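Local coordinates for protein o-succinylbenzoate synthase (Synechococcus elongatus, PDB 2OZT) that converts 2-succinyl-6-hydroxy-2,4-cyclohexadiene-1-carboxylate to 2-succinylbenzoate with loss of water, a metal-dependent step on the route to phylloquinone, at residues A[54-59]-A[83-88]; A[254-259]-A[288-293]. All blocks are in the same frame, centred on the assembly; numbering follows the deposited sequence.

In the fold
Both contacts belong to a single-chain enzyme of the enolase superfamily, one in each of its two parts. Contact 1 joins two helix starts in the N-terminal domain, while contact 2 joins two neighbouring outer helices of the C-terminal barrel. Their centres lie 21 Å apart and their nearest atoms about 6 Å, so they do not touch. Both approach the same catalytic region: the side chain of Lys245, the predicted proton acceptor, is about 9 Å from that of Ala86 in contact 1 and about 10 Å from that of Leu255 in contact 2. Neither contact includes a ligand of the sodium ion, which is held by Asp167, Asp221 and Glu222.

Contact 1 of 2, residues A[54-59]-A[83-88]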
loop_
_atom_site.group_PDB
_atom_site.type_symbol
_atom_site.label_atom_id
_atom_site.label_comp_id
_atom_site.label_asym_id
_atom_site.label_seq_id
_atom_site.Cartn_x
_atom_site.Cartn_y
_atom_site.Cartn_z
ATOM N N GLY A 54 2.594 -11.931 -0.395
ATOM C CA GLY A 54 3.779 -12.521 0.207
ATOM C C GLY A 54 3.522 -13.742 1.083
ATOM O O GLY A 54 2.389 -14.240 1.184
ATOM N N SER A 55 4.572 -14.184 1.765
ATOM C CA SER A 55 4.529 -15.424 2.536
ATOM C C SER A 55 4.248 -15.241 4.019
ATOM O O SER A 55 4.064 -16.232 4.738
ATOM C CB SER A 55 5.856 -16.190 2.393
ATOM O OG SER A 55 6.947 -15.391 2.830
ATOM N N GLU A 56 4.233 -13.995 4.491
ATOM C CA GLU A 56 4.033 -13.798 5.934
ATOM C C GLU A 56 2.569 -14.046 6.287
ATOM O O GLU A 56 1.637 -13.592 5.579
ATOM C CB GLU A 56 4.409 -12.354 6.297
ATOM C CG GLU A 56 4.187 -12.009 7.763
ATOM C CD GLU A 56 4.747 -10.607 8.070
ATOM O OE1 GLU A 56 4.799 -9.795 7.121
ATOM O OE2 GLU A 56 5.070 -10.320 9.257
ATOM N N THR A 57 2.359 -14.783 7.377
ATOM C CA THR A 57 1.002 -15.024 7.881
ATOM C C THR A 57 0.842 -14.442 9.280
ATOM O O THR A 57 1.792 -14.342 10.029
ATOM C CB THR A 57 0.668 -16.538 7.966
ATOM O OG1 THR A 57 1.537 -17.159 8.929
ATOM C CG2 THR A 57 0.818 -17.202 6.561
ATOM N N LEU A 58 -0.381 -14.069 9.613
ATOM C CA LEU A 58 -0.649 -13.565 10.936
ATOM C C LEU A 58 -0.276 -14.637 11.950
ATOM O O LEU A 58 0.256 -14.326 13.038
ATOM C CB LEU A 58 -2.107 -13.175 11.077
ATOM C CG LEU A 58 -2.453 -12.537 12.421
ATOM C CD1 LEU A 58 -1.637 -11.251 12.638
ATOM C CD2 LEU A 58 -3.951 -12.250 12.521
ATOM N N ASN A 59 -0.548 -15.904 11.667
ATOM C CA ASN A 59 -0.145 -16.947 12.644
ATOM C C ASN A 59 1.334 -16.959 12.930
ATOM O O ASN A 59 1.761 -17.165 14.097
ATOM C CB ASN A 59 -0.599 -18.328 12.154
ATOM C CG ASN A 59 -2.092 -18.511 12.268
ATOM O OD1 ASN A 59 -2.814 -17.684 12.830
ATOM N ND2 ASN A 59 -2.588 -19.609 11.672
ATOM N N ALA A 83 11.759 -12.621 7.213
ATOM C CA ALA A 83 10.600 -13.248 6.571
ATOM C C ALA A 83 9.272 -12.745 7.164
ATOM O O ALA A 83 8.206 -13.115 6.697
ATOM C CB ALA A 83 10.684 -14.770 6.678
ATOM N N LEU A 84 9.346 -11.919 8.208
ATOM C CA LEU A 84 8.120 -11.347 8.819
ATOM C C LEU A 84 8.150 -9.800 8.728
ATOM O O LEU A 84 8.268 -9.093 9.748
ATOM C CB LEU A 84 8.029 -11.753 10.288
ATOM C CG LEU A 84 8.032 -13.267 10.565
ATOM C CD1 LEU A 84 8.072 -13.535 12.093
ATOM C CD2 LEU A 84 6.845 -13.958 9.891
ATOM N N PRO A 85 8.076 -9.260 7.513
ATOM C CA PRO A 85 8.238 -7.800 7.365
ATOM C C PRO A 85 7.144 -6.963 8.004
ATOM O O PRO A 85 7.435 -5.867 8.495
ATOM C CB PRO A 85 8.256 -7.583 5.849
ATOM C CG PRO A 85 7.581 -8.810 5.274
ATOM C CD PRO A 85 7.931 -9.958 6.225
ATOM N N ALA A 86 5.897 -7.439 8.031
ATOM C CA ALA A 86 4.866 -6.681 8.771
ATOM C C ALA A 86 5.185 -6.603 10.279
ATOM O O ALA A 86 4.925 -5.576 10.899
ATOM C CB ALA A 86 3.446 -7.257 8.493
ATOM N N ALA A 87 5.719 -7.703 10.822
ATOM C CA ALA A 87 6.170 -7.662 12.230
ATOM C C ALA A 87 7.313 -6.669 12.417
ATOM O O ALA A 87 7.301 -5.917 13.408
ATOM C CB ALA A 87 6.578 -9.060 12.685
ATOM N N GLN A 88 8.285 -6.656 11.502
ATOM C CA GLN A 88 9.347 -5.645 11.532
ATOM C C GLN A 88 8.753 -4.231 11.540
ATOM O O GLN A 88 9.169 -3.361 12.326
ATOM C CB GLN A 88 10.323 -5.790 10.374
ATOM C CG GLN A 88 11.096 -7.116 10.295
ATOM C CD GLN A 88 11.983 -7.157 9.043
ATOM O OE1 GLN A 88 11.508 -6.989 7.899
ATOM N NE2 GLN A 88 13.267 -7.438 9.251
HETATM O O HOH W 1 7.220 -15.390 5.824
#
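Glu56 reaches from the loop before helix 58-67 to the N-terminus of helix 85-97, where its carboxylate receives the backbone N-H groups of Ala86 and Ala87. The carboxylate thus accepts two backbone N-H groups in the first turn of helix 85-97, within the N-terminal domain of the enolase-type fold. Glu56 runs nearly straight out, CG opposite the backbone N (chi1 178°) and the chain extended beyond it, and so spans the gap and presents both oxygens together. Ala86 N donates to Glu56 OE1 at 2.8 Å, with an N-H...O angle of 160°; Ala87 N donates to Glu56 OE2 at 3.1 Å, at 155°. Each oxygen uses its syn lone pair, the one on the side of the other carboxylate oxygen, and this two-point grip fixes the rotation of the carboxylate about its last bond.

The tight part of the contact surrounds that group. Pro85 CD lies 3.3 Å from Glu56 OE1 and, as a proline, the residue has no N-H to offer, so the contact there is one of carbon with oxygen. Ala86 CB lies 3.2 Å from Glu56 OE1, while Leu84 CB comes within 3.4 Å of Glu56 OE2. Further back, the Leu84 side chain crosses that of Glu56 at about a right angle and sets its CD2 near Glu56 CG. The positive end of the helix dipole would favour an ionised carboxylate, whereas the nearby like charge of Asp61 probably opposes it in part.

The loose side lies at the exposed residues Ser55 and Ala83, where water takes over from direct side-chain packing. One molecule bridges the two segments there, donating to Ala83 O at 2.6 Å and sharing a hydrogen bond of 3.0 Å with Ser55 OG.

Contact 2 of 2, residues A[254-259]-A[288-293]; sequences SLSLLL and ETWQPC
Two consecutive outer helices of the enolase-type barrel, 252-260 and 277-290, meet where the indole of Trp290 lies against Leu255, Ser256 and Leu259. Trp290 belongs to the last turn of its helix, and its three partners are spaced so that they share one side of helix 252-260.

From helix 252-260 three atoms approach the indole, each in its own way. Over one face stands Leu255 CD2, which is 3.7 Å from the centroid of the Trp290 six-membered ring and 9° off the ring normal. That near-vertical placement makes it a CH-pi contact centred on the benzene half of the indole. At the edge, in the ring plane, Ser256 OG accepts a hydrogen bond from Trp290 NE1 of 3.0 Å, nearly straight with an N-H...O angle of 170°. The third approach is looser: Leu259 CD1 lies 4.1 Å from Trp290 CD1, its side chain crossing that of Trp290 at about a right angle. The chi1 of Trp290, -65°, puts CG beside the backbone N and sends the ring towards helix 252-260. A phenylalanine in place of Trp290 has no N-H, which would probably leave the Ser256 hydroxyl without this donor, and its smaller ring is likely to open a gap beside Leu255 CD2.

Inward, strand 268-270 contributes Phe270, whose ring meets that of Trp290 with the planes almost parallel; Leu255 also touches Phe270. Directly after Trp290 the chain leaves the helix at Gln291, which has a positive phi. The side chain of Gln291 turns back here, and its NE2 donates to the backbone Glu288 O at 2.9 Å.

An aromatic side chain lying between two adjacent outer helices, against the strand that joins them in sequence, is the helix-on-strand packing of a TIM-type barrel, here the C-terminal domain of an enolase-superfamily enzyme.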
loop_
_atom_site.group_PDB
_atom_site.type_symbol
_atom_site.label_atom_id
_atom_site.label_comp_id
_atom_site.label_asym_id
_atom_site.label_seq_id
_atom_site.Cartn_x
_atom_site.Cartn_y
_atom_site.Cartn_z
ATOM N N SER A 254 14.590 0.405 6.116
ATOM C CA SER A 254 15.040 -0.282 4.890
ATOM C C SER A 254 14.624 0.459 3.597
ATOM O O SER A 254 15.350 0.399 2.609
ATOM C CB SER A 254 14.524 -1.716 4.840
ATOM O OG SER A 254 15.076 -2.502 5.892
ATOM N N LEU A 255 13.503 1.177 3.622
ATOM C CA LEU A 255 13.140 1.947 2.414
ATOM C C LEU A 255 14.097 3.126 2.315
ATOM O O LEU A 255 14.625 3.416 1.273
ATOM C CB LEU A 255 11.692 2.427 2.554
ATOM C CG LEU A 255 11.241 3.100 1.255
ATOM C CD1 LEU A 255 11.148 2.139 0.049
ATOM C CD2 LEU A 255 9.905 3.747 1.477
ATOM N N SER A 256 14.376 3.781 3.427
ATOM C CA SER A 256 15.301 4.914 3.367
ATOM C C SER A 256 16.684 4.497 2.871
ATOM O O SER A 256 17.337 5.253 2.143
ATOM C CB SER A 256 15.444 5.527 4.763
ATOM O OG SER A 256 14.209 6.070 5.181
ATOM N N LEU A 257 17.154 3.333 3.333
ATOM C CA LEU A 257 18.420 2.794 2.834
ATOM C C LEU A 257 18.388 2.560 1.327
ATOM O O LEU A 257 19.339 2.949 0.621
ATOM C CB LEU A 257 18.769 1.512 3.597
ATOM C CG LEU A 257 20.125 0.914 3.216
ATOM C CD1 LEU A 257 21.212 1.940 3.537
ATOM C CD2 LEU A 257 20.280 -0.313 4.097
ATOM N N LEU A 258 17.315 1.946 0.823
ATOM C CA LEU A 258 17.171 1.741 -0.613
ATOM C C LEU A 258 17.201 3.058 -1.367
ATOM O O LEU A 258 17.807 3.153 -2.433
ATOM C CB LEU A 258 15.875 0.970 -0.925
ATOM C CG LEU A 258 15.904 -0.539 -0.734
ATOM C CD1 LEU A 258 14.512 -1.128 -0.654
ATOM C CD2 LEU A 258 16.711 -1.175 -1.881
ATOM N N LEU A 259 16.542 4.076 -0.825
ATOM C CA LEU A 259 16.504 5.407 -1.448
ATOM C C LEU A 259 17.876 6.077 -1.477
ATOM O O LEU A 259 18.178 6.809 -2.418
ATOM C CB LEU A 259 15.490 6.309 -0.742
ATOM C CG LEU A 259 14.037 5.871 -0.916
ATOM C CD1 LEU A 259 13.104 6.546 0.083
ATOM C CD2 LEU A 259 13.595 6.206 -2.371
ATOM N N GLU A 288 6.161 12.341 6.614
ATOM C CA GLU A 288 6.734 13.680 6.897
ATOM C C GLU A 288 8.229 13.683 6.536
ATOM O O GLU A 288 8.769 14.743 6.205
ATOM C CB GLU A 288 6.576 14.064 8.362
ATOM C CG GLU A 288 5.138 14.327 8.835
ATOM C CD GLU A 288 4.598 15.605 8.233
ATOM O OE1 GLU A 288 5.184 16.686 8.489
ATOM O OE2 GLU A 288 3.613 15.544 7.481
ATOM N N THR A 289 8.873 12.529 6.631
ATOM C CA THR A 289 10.265 12.386 6.170
ATOM C C THR A 289 10.339 12.136 4.654
ATOM O O THR A 289 11.049 12.855 3.949
ATOM C CB THR A 289 10.990 11.322 6.967
ATOM O OG1 THR A 289 11.107 11.763 8.351
ATOM C CG2 THR A 289 12.397 11.045 6.368
ATOM N N TRP A 290 9.606 11.133 4.146
ATOM C CA TRP A 290 9.737 10.763 2.751
ATOM C C TRP A 290 9.112 11.756 1.769
ATOM O O TRP A 290 9.567 11.832 0.623
ATOM C CB TRP A 290 9.135 9.364 2.518
ATOM C CG TRP A 290 9.905 8.273 3.245
ATOM C CD1 TRP A 290 11.264 8.193 3.417
ATOM C CD2 TRP A 290 9.353 7.079 3.839
ATOM N NE1 TRP A 290 11.585 7.019 4.092
ATOM C CE2 TRP A 290 10.425 6.324 4.341
ATOM C CE3 TRP A 290 8.056 6.559 3.943
ATOM C CZ2 TRP A 290 10.236 5.094 4.988
ATOM C CZ3 TRP A 290 7.873 5.314 4.552
ATOM C CH2 TRP A 290 8.966 4.615 5.101
ATOM N N GLN A 291 8.112 12.516 2.209
ATOM C CA GLN A 291 7.501 13.597 1.406
ATOM C C GLN A 291 7.045 13.162 0.019
ATOM O O GLN A 291 7.668 13.480 -1.001
ATOM C CB GLN A 291 8.463 14.779 1.285
ATOM C CG GLN A 291 8.794 15.329 2.670
ATOM C CD GLN A 291 8.017 16.538 3.019
ATOM O OE1 GLN A 291 7.750 17.380 2.170
ATOM N NE2 GLN A 291 7.622 16.648 4.289
ATOM N N PRO A 292 5.954 12.406 -0.013
ATOM C CA PRO A 292 5.530 11.776 -1.268
ATOM C C PRO A 292 5.205 12.796 -2.365
ATOM O O PRO A 292 4.727 13.898 -2.087
ATOM C CB PRO A 292 4.264 10.980 -0.854
ATOM C CG PRO A 292 3.789 11.656 0.409
ATOM C CD PRO A 292 5.053 12.122 1.100
ATOM N N CYS A 293 5.432 12.387 -3.610
ATOM C CA CYS A 293 5.169 13.244 -4.758
ATOM C C CYS A 293 4.101 12.715 -5.694
ATOM O O CYS A 293 3.921 13.218 -6.819
ATOM C CB CYS A 293 6.456 13.474 -5.568
ATOM S SG CYS A 293 7.168 11.996 -6.229
#